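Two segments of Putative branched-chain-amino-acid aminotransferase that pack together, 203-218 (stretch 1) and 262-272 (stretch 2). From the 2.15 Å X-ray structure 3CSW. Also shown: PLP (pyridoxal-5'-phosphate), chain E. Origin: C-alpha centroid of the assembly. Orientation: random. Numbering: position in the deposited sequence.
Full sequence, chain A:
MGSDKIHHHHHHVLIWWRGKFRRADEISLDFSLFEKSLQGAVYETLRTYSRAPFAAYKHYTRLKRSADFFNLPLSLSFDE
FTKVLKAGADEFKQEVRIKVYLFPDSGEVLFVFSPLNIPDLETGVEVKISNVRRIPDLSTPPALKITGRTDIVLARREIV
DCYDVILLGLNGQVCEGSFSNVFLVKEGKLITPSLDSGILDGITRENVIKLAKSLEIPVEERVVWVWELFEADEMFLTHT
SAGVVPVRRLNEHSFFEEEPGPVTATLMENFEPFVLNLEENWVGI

Stretch 1, residues 203-218: ITRENVIKLAKSLEIP
Stretch 2, residues 262-272: PVTATLMENFE

Two helices, 203-214 and 262-272, pack with axes 10.4 Å apart at closest approach and N-to-C directions 108° apart. No hydrogen bond joins them. The contact is mainly apolar and buries 507 Å², both sides summed. Nearest CA pairs are Ile217-Val263 (8.2 Å), Ala212-Leu267 (7.0 Å) and Leu211-Phe271 (7.1 Å).

Stretch 2 is helical throughout; i to i+4 backbone hydrogen bonds run from Thr266 N-Pro262 O to Asn270 N-Thr266 O. Val263 (chi1 t) meets Ile217 (m, t): Val263 CG1 lies 4.2 Å from Ile217 CD1. Ile217 reaches this place after the first helix ends. Leu215 leaves helical phi/psi, Glu216 has positive phi (60°), and Ile217 is extended (-86/126). Ile217 N donates a hydrogen bond to Ala212 O, 2.9 Å.

Thr266 (m) turns its OG1 back to Pro262 O, 2.7 Å, leaving CG2 3.9 Å from Leu215 CD1. Leu215 is m, t.

Leu267 (m, t) is buried. Its CA-CB bond points sideways, but the side-chain end comes nearer. Leu267 CD2 is 3.9 Å from both Leu211 CD2 and Ile217 CD1, and 4.1 Å from Ala212 CB and Leu215 CD1. Leu267 CD2 also lies 3.9 Å from Ala212 CA, beside the small Ala212 side chain. Leu211 (t, p) sets CD2 3.4 Å from Leu267 O.

The CA-to-CB bond of Asn270 (chi1 m, chi2 -72°) points toward stretch 1. Asn270 ND2 donates to Thr266 O, 2.8 Å, and lies 4.2 Å from Leu215 CD1. Asn270 CB packs 3.9 Å from Leu211 CD1.

Phe271 (t, chi2 79°) is a knob among Thr204, Asn207, Val208 and Leu211. Phe271 CZ is 3.6 Å from Thr204 CG2; Phe271 CE1 is 3.8 Å from Val208 CG2 and 4.1 Å from Asn207 CB. Thr204 (m) offers its methyl here, while Thr204 OG1 donates a hydrogen bond to PLP O2P, 2.7 Å.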

# COMPACT_ATOMS: atom_id res chain seq x y z
N ILE A 203 -12.68 -20.76 13.88
CA ILE A 203 -12.74 -22.09 14.50
C ILE A 203 -13.33 -23.16 13.56
O ILE A 203 -12.90 -24.32 13.62
CB ILE A 203 -13.51 -22.03 15.85
CG1 ILE A 203 -12.68 -21.18 16.83
CG2 ILE A 203 -13.87 -23.47 16.37
CD1 ILE A 203 -13.35 -20.82 18.11
N THR A 204 -14.27 -22.79 12.69
CA THR A 204 -14.80 -23.73 11.66
C THR A 204 -13.72 -24.04 10.63
O THR A 204 -13.52 -25.18 10.24
CB THR A 204 -16.05 -23.18 10.93
OG1 THR A 204 -16.91 -22.53 11.87
CG2 THR A 204 -16.83 -24.31 10.21
N ARG A 205 -13.05 -22.99 10.16
CA ARG A 205 -11.89 -23.12 9.27
C ARG A 205 -10.85 -24.12 9.79
O ARG A 205 -10.42 -25.00 9.08
CB ARG A 205 -11.27 -21.73 9.10
CG ARG A 205 -9.92 -21.66 8.38
CD ARG A 205 -9.28 -20.31 8.58
NE ARG A 205 -8.07 -20.20 7.79
CZ ARG A 205 -6.87 -20.63 8.18
NH1 ARG A 205 -6.70 -21.19 9.38
NH2 ARG A 205 -5.83 -20.47 7.38
N GLU A 206 -10.43 -23.95 11.03
CA GLU A 206 -9.46 -24.80 11.67
C GLU A 206 -9.90 -26.26 11.63
O GLU A 206 -9.11 -27.13 11.24
CB GLU A 206 -9.30 -24.30 13.11
CG GLU A 206 -8.43 -25.06 14.10
CD GLU A 206 -8.76 -24.57 15.55
OE1 GLU A 206 -8.48 -23.39 15.91
OE2 GLU A 206 -9.37 -25.36 16.29
N ASN A 207 -11.15 -26.52 12.03
CA ASN A 207 -11.73 -27.87 12.01
C ASN A 207 -11.81 -28.49 10.64
O ASN A 207 -11.58 -29.70 10.49
CB ASN A 207 -13.12 -27.86 12.66
CG ASN A 207 -13.04 -27.96 14.18
OD1 ASN A 207 -12.57 -28.95 14.73
ND2 ASN A 207 -13.54 -26.94 14.85
N VAL A 208 -12.13 -27.67 9.63
CA VAL A 208 -12.22 -28.14 8.24
C VAL A 208 -10.84 -28.53 7.72
O VAL A 208 -10.72 -29.52 7.02
CB VAL A 208 -12.91 -27.10 7.33
CG1 VAL A 208 -12.78 -27.46 5.84
CG2 VAL A 208 -14.40 -26.96 7.75
N ILE A 209 -9.80 -27.77 8.07
CA ILE A 209 -8.41 -28.10 7.69
C ILE A 209 -8.00 -29.47 8.26
O ILE A 209 -7.44 -30.33 7.55
CB ILE A 209 -7.41 -26.97 8.10
CG1 ILE A 209 -7.65 -25.72 7.25
CG2 ILE A 209 -5.93 -27.42 7.94
CD1 ILE A 209 -6.95 -24.47 7.72
N LYS A 210 -8.32 -29.68 9.54
CA LYS A 210 -8.07 -30.96 10.20
C LYS A 210 -8.88 -32.10 9.59
O LYS A 210 -8.39 -33.22 9.45
CB LYS A 210 -8.33 -30.87 11.70
CG LYS A 210 -7.40 -29.90 12.38
CD LYS A 210 -7.52 -29.94 13.89
CE LYS A 210 -6.90 -28.67 14.49
NZ LYS A 210 -6.25 -28.89 15.81
N LEU A 211 -10.14 -31.83 9.27
CA LEU A 211 -10.99 -32.82 8.62
C LEU A 211 -10.43 -33.17 7.25
O LEU A 211 -10.38 -34.35 6.87
CB LEU A 211 -12.43 -32.32 8.47
CG LEU A 211 -13.41 -33.18 7.67
CD1 LEU A 211 -13.61 -34.54 8.32
CD2 LEU A 211 -14.72 -32.44 7.54
N ALA A 212 -10.02 -32.16 6.48
CA ALA A 212 -9.48 -32.43 5.13
C ALA A 212 -8.27 -33.37 5.24
O ALA A 212 -8.17 -34.36 4.51
CB ALA A 212 -9.12 -31.14 4.41
N LYS A 213 -7.39 -33.09 6.20
CA LYS A 213 -6.21 -33.92 6.43
C LYS A 213 -6.55 -35.36 6.85
O LYS A 213 -5.93 -36.30 6.38
CB LYS A 213 -5.28 -33.26 7.45
CG LYS A 213 -4.64 -31.99 6.89
CD LYS A 213 -3.83 -31.26 7.91
CE LYS A 213 -3.21 -30.02 7.34
NZ LYS A 213 -2.76 -29.14 8.46
N SER A 214 -7.56 -35.51 7.69
CA SER A 214 -7.99 -36.82 8.13
C SER A 214 -8.54 -37.61 6.94
O SER A 214 -8.42 -38.84 6.90
CB SER A 214 -9.05 -36.73 9.24
OG SER A 214 -10.34 -36.47 8.71
N LEU A 215 -9.11 -36.92 5.96
CA LEU A 215 -9.62 -37.56 4.74
C LEU A 215 -8.56 -37.67 3.63
O LEU A 215 -8.87 -38.08 2.53
CB LEU A 215 -10.86 -36.84 4.24
CG LEU A 215 -12.07 -36.81 5.17
CD1 LEU A 215 -13.12 -35.87 4.61
CD2 LEU A 215 -12.65 -38.22 5.36
N GLU A 216 -7.30 -37.35 3.93
CA GLU A 216 -6.21 -37.39 2.95
C GLU A 216 -6.43 -36.46 1.73
O GLU A 216 -5.93 -36.72 0.63
CB GLU A 216 -5.90 -38.85 2.54
CG GLU A 216 -5.46 -39.75 3.74
N ILE A 217 -7.15 -35.36 1.95
CA ILE A 217 -7.30 -34.29 0.96
C ILE A 217 -6.10 -33.35 1.17
O ILE A 217 -5.87 -32.90 2.28
CB ILE A 217 -8.63 -33.52 1.16
CG1 ILE A 217 -9.83 -34.48 1.00
CG2 ILE A 217 -8.73 -32.32 0.18
CD1 ILE A 217 -11.19 -33.92 1.46
N PRO A 218 -5.32 -33.07 0.12
CA PRO A 218 -4.23 -32.09 0.26
C PRO A 218 -4.76 -30.68 0.58
O PRO A 218 -5.75 -30.23 -0.03
CB PRO A 218 -3.56 -32.07 -1.12
CG PRO A 218 -4.13 -33.22 -1.88
CD PRO A 218 -5.42 -33.59 -1.26
N PRO A 262 -17.52 -32.40 -5.43
CA PRO A 262 -17.21 -33.59 -4.63
C PRO A 262 -16.38 -33.40 -3.36
O PRO A 262 -16.60 -34.09 -2.37
CB PRO A 262 -16.48 -34.51 -5.62
CG PRO A 262 -15.98 -33.61 -6.70
CD PRO A 262 -16.91 -32.45 -6.77
N VAL A 263 -15.39 -32.50 -3.39
CA VAL A 263 -14.58 -32.25 -2.20
C VAL A 263 -15.45 -31.55 -1.15
O VAL A 263 -15.41 -31.93 0.02
CB VAL A 263 -13.27 -31.45 -2.52
CG1 VAL A 263 -12.53 -31.05 -1.25
CG2 VAL A 263 -12.37 -32.26 -3.45
N THR A 264 -16.24 -30.57 -1.58
CA THR A 264 -17.14 -29.81 -0.69
C THR A 264 -18.17 -30.73 -0.05
O THR A 264 -18.46 -30.61 1.15
CB THR A 264 -17.94 -28.73 -1.44
OG1 THR A 264 -17.04 -27.88 -2.18
CG2 THR A 264 -18.81 -27.88 -0.48
N ALA A 265 -18.71 -31.64 -0.87
CA ALA A 265 -19.72 -32.60 -0.46
C ALA A 265 -19.19 -33.58 0.60
O ALA A 265 -19.89 -33.85 1.56
CB ALA A 265 -20.28 -33.36 -1.70
N THR A 266 -17.98 -34.11 0.43
CA THR A 266 -17.40 -34.99 1.43
C THR A 266 -17.15 -34.26 2.73
O THR A 266 -17.39 -34.80 3.82
CB THR A 266 -16.05 -35.54 1.00
OG1 THR A 266 -16.11 -35.91 -0.37
CG2 THR A 266 -15.71 -36.78 1.83
N LEU A 267 -16.62 -33.04 2.63
CA LEU A 267 -16.31 -32.26 3.82
C LEU A 267 -17.59 -31.93 4.59
O LEU A 267 -17.61 -32.07 5.82
CB LEU A 267 -15.50 -30.99 3.49
CG LEU A 267 -14.08 -31.23 2.96
CD1 LEU A 267 -13.48 -29.98 2.31
CD2 LEU A 267 -13.13 -31.78 4.05
N MSE A 268 -18.66 -31.55 3.89
CA MSE A 268 -19.86 -31.15 4.63
C MSE A 268 -20.64 -32.33 5.20
O MSE A 268 -21.26 -32.21 6.24
CB MSE A 268 -20.73 -30.13 3.85
CG MSE A 268 -21.56 -30.62 2.74
SE MSE A 268 -22.56 -29.16 1.87
CE MSE A 268 -23.70 -28.69 3.26
N GLU A 269 -20.57 -33.50 4.57
CA GLU A 269 -21.22 -34.66 5.15
C GLU A 269 -20.43 -35.20 6.36
O GLU A 269 -21.02 -35.66 7.33
CB GLU A 269 -21.53 -35.74 4.10
CG GLU A 269 -20.34 -36.46 3.48
CD GLU A 269 -20.70 -37.29 2.22
OE1 GLU A 269 -21.71 -36.95 1.54
OE2 GLU A 269 -19.96 -38.26 1.90
N ASN A 270 -19.10 -35.08 6.32
CA ASN A 270 -18.23 -35.55 7.40
C ASN A 270 -17.97 -34.56 8.52
O ASN A 270 -17.42 -34.93 9.56
CB ASN A 270 -16.90 -36.03 6.81
CG ASN A 270 -17.04 -37.37 6.08
OD1 ASN A 270 -17.20 -38.38 6.73
ND2 ASN A 270 -16.99 -37.37 4.75
N PHE A 271 -18.38 -33.30 8.32
CA PHE A 271 -18.07 -32.21 9.27
C PHE A 271 -18.59 -32.48 10.69
O PHE A 271 -17.81 -32.55 11.64
CB PHE A 271 -18.58 -30.85 8.76
CG PHE A 271 -18.25 -29.70 9.67
CD1 PHE A 271 -16.98 -29.14 9.68
CD2 PHE A 271 -19.19 -29.21 10.56
CE1 PHE A 271 -16.67 -28.11 10.55
CE2 PHE A 271 -18.88 -28.17 11.42
CZ PHE A 271 -17.62 -27.62 11.42
N GLU A 272 -19.90 -32.63 10.81
CA GLU A 272 -20.52 -32.79 12.13
C GLU A 272 -20.03 -34.03 12.91
O GLU A 272 -19.66 -33.89 14.08
CB GLU A 272 -22.05 -32.74 12.01
CG GLU A 272 -22.76 -32.62 13.36
CD GLU A 272 -24.24 -32.28 13.24
OE1 GLU A 272 -24.60 -31.44 12.38
OE2 GLU A 272 -25.04 -32.83 14.02
N1 PLP E . -14.37 -14.03 9.40
C2 PLP E . -15.01 -12.99 10.07
C2A PLP E . -14.73 -11.59 9.62
C3 PLP E . -15.89 -13.28 11.14
O3 PLP E . -16.60 -12.29 11.76
C4 PLP E . -16.11 -14.63 11.51
C4A PLP E . -17.09 -14.97 12.60
O4A PLP E . -18.31 -15.05 12.34
C5 PLP E . -15.46 -15.66 10.81
C6 PLP E . -14.58 -15.34 9.77
C5A PLP E . -15.83 -17.11 11.01
O4P PLP E . -15.15 -17.64 12.14
P PLP E . -15.73 -18.90 13.00
O1P PLP E . -14.95 -19.03 14.32
O2P PLP E . -15.56 -20.16 12.19
O3P PLP E . -17.20 -18.60 13.24